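Local coordinates for macrodomain protein (Streptomyces coelicolor, PDB 5E3B) that probably removes ADP-ribose from modified substrates such as ADP-ribosylated thymidine in DNA, and is a protein whose disruption increases antibiotic production in this bacterium, at residues G38-L49 with Y96-G107; D82-F90 with A121-R132. All coordinates share one frame; numbering follows the deposited sequence. Where two conformers were deposited one is given.

Contact 1 pairs two parallel strands, 40-47 and 97-105, near the middle of the chain; contact 2 sets the turn and strand start of 82-90 against helix 119-136, and the two centres lie about 8 Å apart. Along the chain their segments alternate: 38-49, 82-90, 96-107, 121-132. Strands 40-47, 97-105 and 88-94 are consecutive neighbours in one mixed sheet, 88-94 being its antiparallel outermost strand, and helix 119-136 packs on one face of all three. I103 joins the contacts directly, with probable backbone hydrogen bonds to G86 and A87, while V45 packs on I122. Both contacts thus belong to the alpha/beta core of a single macrodomain.

Contact 1: residues G38-L49 with Y96-G107; sequences GVKMIAHVCNDL and YVWVANMIGQHG
H44 and N101 meet on the sheet face that also carries I42 and C46: H44 NE2 donates to N101 OD1 at 2.8 Å, with the imidazole and amide planes 82° apart. The acceptor lies near the ring plane of H44, and chi1 of 70°, which sets CG between the backbone N and the carbonyl carbon, swings the ring across to it. On the other face M102 reaches toward 40-47, its CE 4.0 Å from A43 CB and also against V45 CG2. Near one end of the contact the V39 CG1 methyl lies 3.9 Å from W98 CE3.

At the far end D48 grips segment 96-107 with both oxygens. OD2 uses its syn lone pair for H106 ND1 at 2.8 Å, almost exactly in the imidazole plane, and OD1 takes G107 N at 2.9 Å.

Backbone hydrogen bonds of the parallel pair run from K40 N to Y96 O as far as C46 N to M102 O. C46 O then accepts both G104 N and Q105 N, the latter at 3.1 Å, as the register slips by one in a beta bulge. N47 OD1 receives L49 N in an Asx turn, while a water links N47 ND2 to Q105 OE1.

Farther out, N101 ND2 is held by Q89 and P67, and the H44 ring meets F56. M41, V45 and M102 face helix 119-136; C46 and I103 pack on Y71 of helix 66-76. Helices on both faces of this parallel pair give the three-layer alpha/beta/alpha sandwich of the macrodomain fold.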
loop_
_atom_site.group_PDB
_atom_site.type_symbol
_atom_site.label_atom_id
_atom_site.label_comp_id
_atom_site.label_asym_id
_atom_site.label_seq_id
_atom_site.Cartn_x
_atom_site.Cartn_y
_atom_site.Cartn_z
ATOM N N GLY A 38 0.182 10.406 15.248
ATOM C CA GLY A 38 -0.489 11.069 14.179
ATOM C C GLY A 38 -1.132 9.980 13.316
ATOM O O GLY A 38 -1.056 8.808 13.658
ATOM N N VAL A 39 -1.776 10.403 12.270
ATOM C CA VAL A 39 -2.525 9.490 11.396
ATOM C C VAL A 39 -1.463 8.669 10.710
ATOM O O VAL A 39 -0.437 9.212 10.254
ATOM C CB VAL A 39 -3.383 10.253 10.380
ATOM C CG1 VAL A 39 -4.074 9.295 9.448
ATOM C CG2 VAL A 39 -4.411 11.130 11.136
ATOM N N LYS A 40 -1.752 7.403 10.605
ATOM C CA LYS A 40 -0.876 6.404 9.932
ATOM C C LYS A 40 -1.623 5.776 8.766
ATOM O O LYS A 40 -2.805 5.369 8.901
ATOM C CB LYS A 40 -0.500 5.332 10.930
ATOM C CG LYS A 40 0.431 5.921 11.993
ATOM C CD LYS A 40 0.489 5.092 13.258
ATOM C CE LYS A 40 -0.679 5.301 14.227
ATOM N NZ LYS A 40 -0.667 6.522 15.085
ATOM N N MET A 41 -0.889 5.582 7.645
ATOM C CA MET A 41 -1.455 4.935 6.480
ATOM C C MET A 41 -0.508 3.858 6.062
ATOM O O MET A 41 0.642 4.119 5.779
ATOM C CB MET A 41 -1.701 5.888 5.344
ATOM C CG MET A 41 -2.353 5.220 4.200
ATOM S SD MET A 41 -2.596 6.328 2.827
ATOM C CE MET A 41 -3.824 7.427 3.423
ATOM N N ILE A 42 -1.052 2.637 6.015
ATOM C CA ILE A 42 -0.286 1.443 5.641
ATOM C C ILE A 42 -0.626 1.107 4.202
ATOM O O ILE A 42 -1.759 0.760 3.922
ATOM C CB ILE A 42 -0.636 0.317 6.577
ATOM C CG1 ILE A 42 -0.367 0.718 8.041
ATOM C CG2 ILE A 42 0.050 -0.952 6.196
ATOM C CD1 ILE A 42 -1.188 -0.096 8.951
ATOM N N ALA A 43 0.339 1.197 3.284
ATOM C CA ALA A 43 0.078 1.043 1.870
ATOM C C ALA A 43 0.776 -0.178 1.372
ATOM O O ALA A 43 1.961 -0.424 1.725
ATOM C CB ALA A 43 0.633 2.245 1.096
ATOM N N HIS A 44 0.062 -0.974 0.570
ATOM C CA HIS A 44 0.617 -2.213 0.076
ATOM C C HIS A 44 0.040 -2.550 -1.284
ATOM O O HIS A 44 -1.025 -2.095 -1.685
ATOM C CB HIS A 44 0.422 -3.313 1.132
ATOM C CG HIS A 44 -1.028 -3.712 1.282
ATOM N ND1 HIS A 44 -1.505 -4.967 0.975
ATOM C CD2 HIS A 44 -2.112 -2.986 1.649
ATOM C CE1 HIS A 44 -2.808 -5.011 1.125
ATOM N NE2 HIS A 44 -3.214 -3.825 1.512
ATOM N N VAL A 45 0.773 -3.412 -1.990
ATOM C CA VAL A 45 0.445 -3.792 -3.339
ATOM C C VAL A 45 -0.495 -5.006 -3.450
ATOM O O VAL A 45 -0.097 -6.114 -3.063
ATOM C CB VAL A 45 1.678 -4.049 -4.221
ATOM C CG1 VAL A 45 1.229 -4.344 -5.605
ATOM C CG2 VAL A 45 2.526 -2.777 -4.221
ATOM N N CYS A 46 -1.643 -4.816 -4.050
ATOM C CA CYS A 46 -2.566 -5.914 -4.356
ATOM C C CYS A 46 -2.581 -6.197 -5.833
ATOM O O CYS A 46 -2.216 -5.351 -6.678
ATOM C CB CYS A 46 -3.957 -5.509 -3.871
ATOM S SG CYS A 46 -4.110 -5.178 -2.096
ATOM N N ASN A 47 -3.065 -7.379 -6.172
ATOM C CA ASN A 47 -3.281 -7.735 -7.601
ATOM C C ASN A 47 -4.642 -7.353 -8.114
ATOM O O ASN A 47 -5.586 -6.995 -7.374
ATOM C CB ASN A 47 -2.982 -9.221 -7.817
ATOM C CG ASN A 47 -3.949 -10.103 -7.086
ATOM O OD1 ASN A 47 -5.115 -10.248 -7.492
ATOM N ND2 ASN A 47 -3.493 -10.660 -5.994
ATOM N N ASP A 48 -4.745 -7.349 -9.437
ATOM C CA ASP A 48 -5.991 -6.974 -10.083
ATOM C C ASP A 48 -6.920 -8.123 -10.383
ATOM O O ASP A 48 -7.899 -7.972 -11.136
ATOM C CB ASP A 48 -5.690 -6.208 -11.395
ATOM C CG ASP A 48 -4.896 -7.029 -12.409
ATOM O OD1 ASP A 48 -4.469 -8.168 -12.136
ATOM O OD2 ASP A 48 -4.641 -6.446 -13.516
ATOM N N LEU A 49 -6.666 -9.249 -9.765
ATOM C CA LEU A 49 -7.479 -10.452 -10.005
ATOM C C LEU A 49 -8.331 -10.902 -8.824
ATOM O O LEU A 49 -9.058 -11.902 -8.921
ATOM C CB LEU A 49 -6.568 -11.627 -10.439
ATOM C CG LEU A 49 -5.967 -11.572 -11.841
ATOM C CD1 LEU A 49 -5.088 -12.791 -11.965
ATOM C CD2 LEU A 49 -7.079 -11.575 -12.890
ATOM N N TYR A 96 -7.074 6.417 14.005
ATOM C CA TYR A 96 -6.172 7.191 13.152
ATOM C C TYR A 96 -5.264 6.247 12.396
ATOM O O TYR A 96 -4.111 6.635 12.120
ATOM C CB TYR A 96 -5.407 8.154 14.012
ATOM C CG TYR A 96 -6.387 9.093 14.764
ATOM C CD1 TYR A 96 -7.065 10.051 14.052
ATOM C CD2 TYR A 96 -6.605 8.942 16.142
ATOM C CE1 TYR A 96 -8.029 10.871 14.641
ATOM C CE2 TYR A 96 -7.520 9.799 16.811
ATOM C CZ TYR A 96 -8.219 10.754 16.041
ATOM O OH TYR A 96 -9.137 11.621 16.611
ATOM N N VAL A 97 -5.799 5.124 11.942
ATOM C CA VAL A 97 -5.023 4.230 11.077
ATOM C C VAL A 97 -5.913 3.832 9.839
ATOM O O VAL A 97 -7.107 3.392 10.005
ATOM C CB VAL A 97 -4.467 2.976 11.774
ATOM C CG1 VAL A 97 -3.669 2.129 10.784
ATOM C CG2 VAL A 97 -3.602 3.353 13.031
ATOM N N TRP A 98 -5.311 3.875 8.638
ATOM C CA TRP A 98 -5.918 3.499 7.408
ATOM C C TRP A 98 -4.981 2.494 6.706
ATOM O O TRP A 98 -3.794 2.552 6.879
ATOM C CB TRP A 98 -6.065 4.680 6.462
ATOM C CG TRP A 98 -7.403 5.441 6.570
ATOM C CD1 TRP A 98 -8.502 5.255 5.784
ATOM C CD2 TRP A 98 -7.759 6.388 7.504
ATOM N NE1 TRP A 98 -9.527 6.040 6.150
ATOM C CE2 TRP A 98 -9.084 6.771 7.217
ATOM C CE3 TRP A 98 -7.079 6.986 8.544
ATOM C CZ2 TRP A 98 -9.790 7.736 7.957
ATOM C CZ3 TRP A 98 -7.737 7.886 9.283
ATOM C CH2 TRP A 98 -9.117 8.266 8.992
ATOM N N VAL A 99 -5.589 1.574 6.013
ATOM C CA VAL A 99 -4.898 0.686 5.022
ATOM C C VAL A 99 -5.255 1.117 3.616
ATOM O O VAL A 99 -6.456 1.241 3.265
ATOM C CB VAL A 99 -5.247 -0.781 5.283
ATOM C CG1 VAL A 99 -4.620 -1.687 4.264
ATOM C CG2 VAL A 99 -4.794 -1.146 6.697
ATOM N N ALA A 100 -4.232 1.245 2.750
ATOM C CA ALA A 100 -4.418 1.610 1.374
ATOM C C ALA A 100 -4.122 0.378 0.540
ATOM O O ALA A 100 -2.976 -0.081 0.435
ATOM C CB ALA A 100 -3.426 2.751 0.942
ATOM N N ASN A 101 -5.178 -0.219 0.008
ATOM C CA ASN A 101 -5.064 -1.332 -0.881
ATOM C C ASN A 101 -4.839 -0.797 -2.325
ATOM O O ASN A 101 -5.746 -0.231 -2.944
ATOM C CB ASN A 101 -6.332 -2.183 -0.900
ATOM C CG ASN A 101 -6.712 -2.854 0.420
ATOM O OD1 ASN A 101 -5.913 -3.167 1.284
ATOM N ND2 ASN A 101 -8.037 -3.033 0.569
ATOM N N MET A 102 -3.601 -0.893 -2.783
ATOM C CA MET A 102 -3.151 -0.333 -4.076
ATOM C C MET A 102 -3.219 -1.444 -5.132
ATOM O O MET A 102 -2.556 -2.456 -4.954
ATOM C CB MET A 102 -1.736 0.151 -4.040
ATOM C CG MET A 102 -1.499 1.241 -3.005
ATOM S SD MET A 102 0.171 1.997 -3.081
ATOM C CE MET A 102 1.129 0.667 -2.503
ATOM N N ILE A 103 -3.895 -1.205 -6.232
ATOM C CA ILE A 103 -3.914 -2.241 -7.294
ATOM C C ILE A 103 -2.699 -2.002 -8.164
ATOM O O ILE A 103 -2.742 -1.147 -9.103
ATOM C CB ILE A 103 -5.241 -2.200 -8.086
ATOM C CG1 ILE A 103 -6.489 -2.307 -7.204
ATOM C CG2 ILE A 103 -5.189 -3.346 -9.104
ATOM C CD1 ILE A 103 -6.490 -3.455 -6.201
ATOM N N GLY A 104 -1.634 -2.721 -7.842
ATOM C CA GLY A 104 -0.361 -2.440 -8.463
ATOM C C GLY A 104 0.222 -3.563 -9.209
ATOM O O GLY A 104 1.206 -3.338 -9.945
ATOM N N GLN A 105 -0.307 -4.771 -9.027
ATOM C CA GLN A 105 0.287 -6.001 -9.560
ATOM C C GLN A 105 -0.700 -6.591 -10.560
ATOM O O GLN A 105 -1.887 -6.752 -10.282
ATOM C CB GLN A 105 0.573 -6.985 -8.433
ATOM C CG GLN A 105 0.949 -8.341 -8.913
ATOM C CD GLN A 105 1.018 -9.286 -7.783
ATOM O OE1 GLN A 105 0.921 -8.874 -6.623
ATOM N NE2 GLN A 105 1.069 -10.564 -8.087
ATOM N N HIS A 106 -0.204 -6.827 -11.765
ATOM C CA HIS A 106 -1.023 -7.402 -12.817
ATOM C C HIS A 106 -0.907 -8.930 -12.827
ATOM O O HIS A 106 0.183 -9.463 -12.990
ATOM C CB HIS A 106 -0.607 -6.883 -14.212
ATOM C CG HIS A 106 -1.403 -7.504 -15.315
ATOM N ND1 HIS A 106 -2.773 -7.429 -15.382
ATOM C CD2 HIS A 106 -1.002 -8.137 -16.450
ATOM C CE1 HIS A 106 -3.200 -8.032 -16.476
ATOM N NE2 HIS A 106 -2.142 -8.485 -17.132
ATOM N N GLY A 107 -2.037 -9.616 -12.648
ATOM C CA GLY A 107 -1.998 -11.090 -12.436
ATOM C C GLY A 107 -1.409 -11.545 -11.097
ATOM O O GLY A 107 -1.179 -10.717 -10.207
HETATM O O HOH W 1 1.654 -7.846 -4.149
HETATM O O HOH W 2 -0.695 -10.400 -5.009
#

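Contact 2: residues D82-F90 with A121-R132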
loop_
_atom_site.group_PDB
_atom_site.type_symbol
_atom_site.label_atom_id
_atom_site.label_comp_id
_atom_site.label_asym_id
_atom_site.label_seq_id
_atom_site.Cartn_x
_atom_site.Cartn_y
_atom_site.Cartn_z
ATOM N N ASP A 82 -14.630 1.748 -9.711
ATOM C CA ASP A 82 -13.194 2.128 -10.128
ATOM C C ASP A 82 -12.077 1.070 -10.054
ATOM O O ASP A 82 -10.889 1.310 -10.422
ATOM C CB ASP A 82 -12.692 3.510 -9.529
ATOM C CG ASP A 82 -11.657 3.415 -8.298
ATOM O OD1 ASP A 82 -11.798 2.537 -7.419
ATOM O OD2 ASP A 82 -10.747 4.311 -8.170
ATOM N N PHE A 83 -12.440 -0.144 -9.622
ATOM C CA PHE A 83 -11.414 -1.171 -9.495
ATOM C C PHE A 83 -10.647 -1.370 -10.777
ATOM O O PHE A 83 -11.268 -1.566 -11.842
ATOM C CB PHE A 83 -12.060 -2.512 -9.076
ATOM C CG PHE A 83 -11.049 -3.588 -8.820
ATOM C CD1 PHE A 83 -10.599 -4.381 -9.868
ATOM C CD2 PHE A 83 -10.569 -3.833 -7.548
ATOM C CE1 PHE A 83 -9.679 -5.397 -9.637
ATOM C CE2 PHE A 83 -9.630 -4.807 -7.296
ATOM C CZ PHE A 83 -9.167 -5.585 -8.342
ATOM N N GLY A 84 -9.327 -1.335 -10.683
ATOM C CA GLY A 84 -8.421 -1.486 -11.796
ATOM C C GLY A 84 -7.034 -1.092 -11.450
ATOM O O GLY A 84 -6.780 -0.473 -10.408
ATOM N N LEU A 85 -6.123 -1.361 -12.357
ATOM C CA LEU A 85 -4.693 -1.013 -12.186
ATOM C C LEU A 85 -4.492 0.451 -11.928
ATOM O O LEU A 85 -5.110 1.293 -12.652
ATOM C CB LEU A 85 -3.829 -1.495 -13.362
ATOM C CG LEU A 85 -3.581 -3.033 -13.403
ATOM C CD1 LEU A 85 -3.048 -3.451 -14.779
ATOM C CD2 LEU A 85 -2.621 -3.508 -12.355
ATOM N N GLY A 86 -3.712 0.749 -10.898
ATOM C CA GLY A 86 -3.464 2.149 -10.432
ATOM C C GLY A 86 -4.465 2.750 -9.441
ATOM O O GLY A 86 -4.170 3.736 -8.791
ATOM N N ALA A 87 -5.612 2.105 -9.222
ATOM C CA ALA A 87 -6.589 2.565 -8.259
ATOM C C ALA A 87 -6.180 2.126 -6.848
ATOM O O ALA A 87 -5.397 1.207 -6.668
ATOM C CB ALA A 87 -7.988 2.090 -8.568
ATOM N N VAL A 88 -6.701 2.885 -5.899
ATOM C CA VAL A 88 -6.400 2.676 -4.503
ATOM C C VAL A 88 -7.680 2.817 -3.700
ATOM O O VAL A 88 -8.482 3.724 -3.929
ATOM C CB VAL A 88 -5.375 3.657 -3.970
ATOM C CG1 VAL A 88 -5.055 3.307 -2.506
ATOM C CG2 VAL A 88 -4.145 3.646 -4.780
ATOM N N GLN A 89 -7.870 1.910 -2.712
ATOM C CA GLN A 89 -9.026 1.906 -1.803
ATOM C C GLN A 89 -8.486 2.147 -0.431
ATOM O O GLN A 89 -7.504 1.488 -0.059
ATOM C CB GLN A 89 -9.685 0.543 -1.861
ATOM C CG GLN A 89 -10.655 0.181 -0.787
ATOM C CD GLN A 89 -11.218 -1.188 -0.914
ATOM O OE1 GLN A 89 -10.499 -2.193 -0.853
ATOM N NE2 GLN A 89 -12.504 -1.259 -1.135
ATOM N N PHE A 90 -9.046 3.084 0.333
ATOM C CA PHE A 90 -8.548 3.454 1.634
ATOM C C PHE A 90 -9.593 2.901 2.641
ATOM O O PHE A 90 -10.808 3.150 2.524
ATOM C CB PHE A 90 -8.385 4.991 1.814
ATOM C CG PHE A 90 -7.437 5.555 0.803
ATOM C CD1 PHE A 90 -6.066 5.519 1.013
ATOM C CD2 PHE A 90 -7.902 6.120 -0.344
ATOM C CE1 PHE A 90 -5.190 5.950 0.047
ATOM C CE2 PHE A 90 -7.022 6.644 -1.303
ATOM C CZ PHE A 90 -5.665 6.612 -1.051
ATOM N N ALA A 121 1.200 1.470 -12.971
ATOM C CA ALA A 121 0.148 1.228 -11.969
ATOM C C ALA A 121 0.599 1.609 -10.583
ATOM O O ALA A 121 -0.094 2.282 -9.873
ATOM C CB ALA A 121 -0.214 -0.246 -11.962
ATOM N N ILE A 122 1.790 1.167 -10.213
ATOM C CA ILE A 122 2.343 1.500 -8.897
ATOM C C ILE A 122 2.571 3.016 -8.748
ATOM O O ILE A 122 2.332 3.556 -7.685
ATOM C CB ILE A 122 3.643 0.748 -8.618
ATOM C CG1 ILE A 122 3.341 -0.684 -8.398
ATOM C CG2 ILE A 122 4.413 1.360 -7.440
ATOM C CD1 ILE A 122 2.905 -0.975 -6.972
ATOM N N GLY A 123 3.093 3.648 -9.801
ATOM C CA GLY A 123 3.299 5.103 -9.778
ATOM C C GLY A 123 2.025 5.856 -9.494
ATOM O O GLY A 123 1.924 6.702 -8.610
ATOM N N THR A 124 0.981 5.536 -10.253
ATOM C CA THR A 124 -0.320 6.147 -10.146
ATOM C C THR A 124 -0.902 5.949 -8.723
ATOM O O THR A 124 -1.391 6.869 -8.052
ATOM C CB THR A 124 -1.263 5.594 -11.199
ATOM O OG1 THR A 124 -0.699 6.012 -12.499
ATOM C CG2 THR A 124 -2.625 6.128 -11.066
ATOM N N ALA A 125 -0.792 4.718 -8.272
ATOM C CA ALA A 125 -1.352 4.369 -6.963
ATOM C C ALA A 125 -0.662 5.052 -5.850
ATOM O O ALA A 125 -1.267 5.561 -4.896
ATOM C CB ALA A 125 -1.294 2.841 -6.717
ATOM N N LEU A 126 0.656 5.070 -5.912
ATOM C CA LEU A 126 1.393 5.823 -4.930
ATOM C C LEU A 126 1.140 7.302 -4.927
ATOM O O LEU A 126 1.149 7.947 -3.860
ATOM C CB LEU A 126 2.915 5.588 -5.036
ATOM C CG LEU A 126 3.465 4.179 -4.694
ATOM C CD1 LEU A 126 4.890 4.016 -5.181
ATOM C CD2 LEU A 126 3.462 3.995 -3.179
ATOM N N GLY A 127 0.910 7.880 -6.098
ATOM C CA GLY A 127 0.478 9.246 -6.147
ATOM C C GLY A 127 -0.846 9.506 -5.493
ATOM O O GLY A 127 -1.058 10.504 -4.771
ATOM N N ARG A 128 -1.771 8.569 -5.710
ATOM C CA ARG A 128 -3.033 8.648 -5.009
ATOM C C ARG A 128 -2.955 8.494 -3.488
ATOM O O ARG A 128 -3.696 9.157 -2.743
ATOM C CB ARG A 128 -4.019 7.649 -5.586
ATOM C CG ARG A 128 -4.318 7.992 -7.004
ATOM C CD ARG A 128 -5.342 7.104 -7.657
ATOM N NE ARG A 128 -5.523 7.543 -9.050
ATOM C CZ ARG A 128 -6.368 6.972 -9.923
ATOM N NH1 ARG A 128 -7.172 5.982 -9.528
ATOM N NH2 ARG A 128 -6.416 7.406 -11.207
ATOM N N VAL A 129 -2.082 7.602 -3.022
ATOM C CA VAL A 129 -1.760 7.505 -1.610
ATOM C C VAL A 129 -1.246 8.829 -1.093
ATOM O O VAL A 129 -1.607 9.265 -0.022
ATOM C CB VAL A 129 -0.758 6.343 -1.373
ATOM C CG1 VAL A 129 -0.185 6.364 0.016
ATOM C CG2 VAL A 129 -1.452 4.997 -1.609
ATOM N N ALA A 130 -0.305 9.430 -1.850
ATOM C CA ALA A 130 0.251 10.697 -1.469
ATOM C C ALA A 130 -0.830 11.756 -1.347
ATOM O O ALA A 130 -0.814 12.497 -0.388
ATOM C CB ALA A 130 1.319 11.134 -2.381
ATOM N N ASP A 131 -1.735 11.838 -2.324
ATOM C CA ASP A 131 -2.847 12.846 -2.217
ATOM C C ASP A 131 -3.583 12.673 -0.908
ATOM O O ASP A 131 -3.946 13.619 -0.189
ATOM C CB ASP A 131 -3.777 12.771 -3.400
ATOM C CG ASP A 131 -3.060 13.040 -4.768
ATOM O OD1 ASP A 131 -2.048 13.779 -4.804
ATOM O OD2 ASP A 131 -3.459 12.437 -5.791
ATOM N N ARG A 132 -3.964 11.419 -0.610
ATOM C CA ARG A 132 -4.787 11.144 0.613
ATOM C C ARG A 132 -4.022 11.335 1.883
ATOM O O ARG A 132 -4.504 11.907 2.881
ATOM C CB ARG A 132 -5.385 9.753 0.440
ATOM C CG ARG A 132 -6.403 9.264 1.468
ATOM C CD ARG A 132 -7.694 10.052 1.350
ATOM N NE ARG A 132 -8.651 9.509 2.342
ATOM C CZ ARG A 132 -9.320 10.248 3.244
ATOM N NH1 ARG A 132 -9.204 11.543 3.342
ATOM N NH2 ARG A 132 -10.149 9.600 4.080
HETATM O O HOH W 3 -8.134 5.298 -6.871
#
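F90 and R132 form a CH-pi contact: R132 CG sits 3.6 Å from the ring centroid of F90, only 4° off the ring normal. Chi1 of -173°, with CG anti to the backbone N, puts that methylene over the ring, CB being 3.5 Å from F90 CZ; the bend at chi2 carries CD and the guanidinium off to one side. The guanidinium, turned 80° from the ring, has F90 CD2 at its edge, near its own plane, and its NH1 forms a salt bridge with E135. The opposite ring face receives V88 CG1, so the phenyl is held between a valine methyl and an aliphatic arginine stem.

V88 divides its branches: CG2 presses on A125 CB at 3.5 Å, while CG1 also meets V129 CG2. Just before V88 the type II turn from G84 to A87 brings G86 onto the helix. G86 CA makes a CH...O contact of 3.4 Å with A121 O, and G86 O lies over one face of the R128 guanidinium.

R128 is extended from CG to NE, and that reach puts NH1 3.7 Å from A87 CA. In the modelled conformer of D82, OD2 stays 4.2 Å from R128 NH1, too far for a salt bridge; a water bonded to both, and to V88 N, spans the gap. D82 OD1 is hydrogen-bonded to W74 NE1.

No direct hydrogen bond joins the two segments. The contact rests mainly on methyl, methylene and ring packing, with CH...O contacts at G86 and one bridging water, through which D82 and R128 may attract each other mildly.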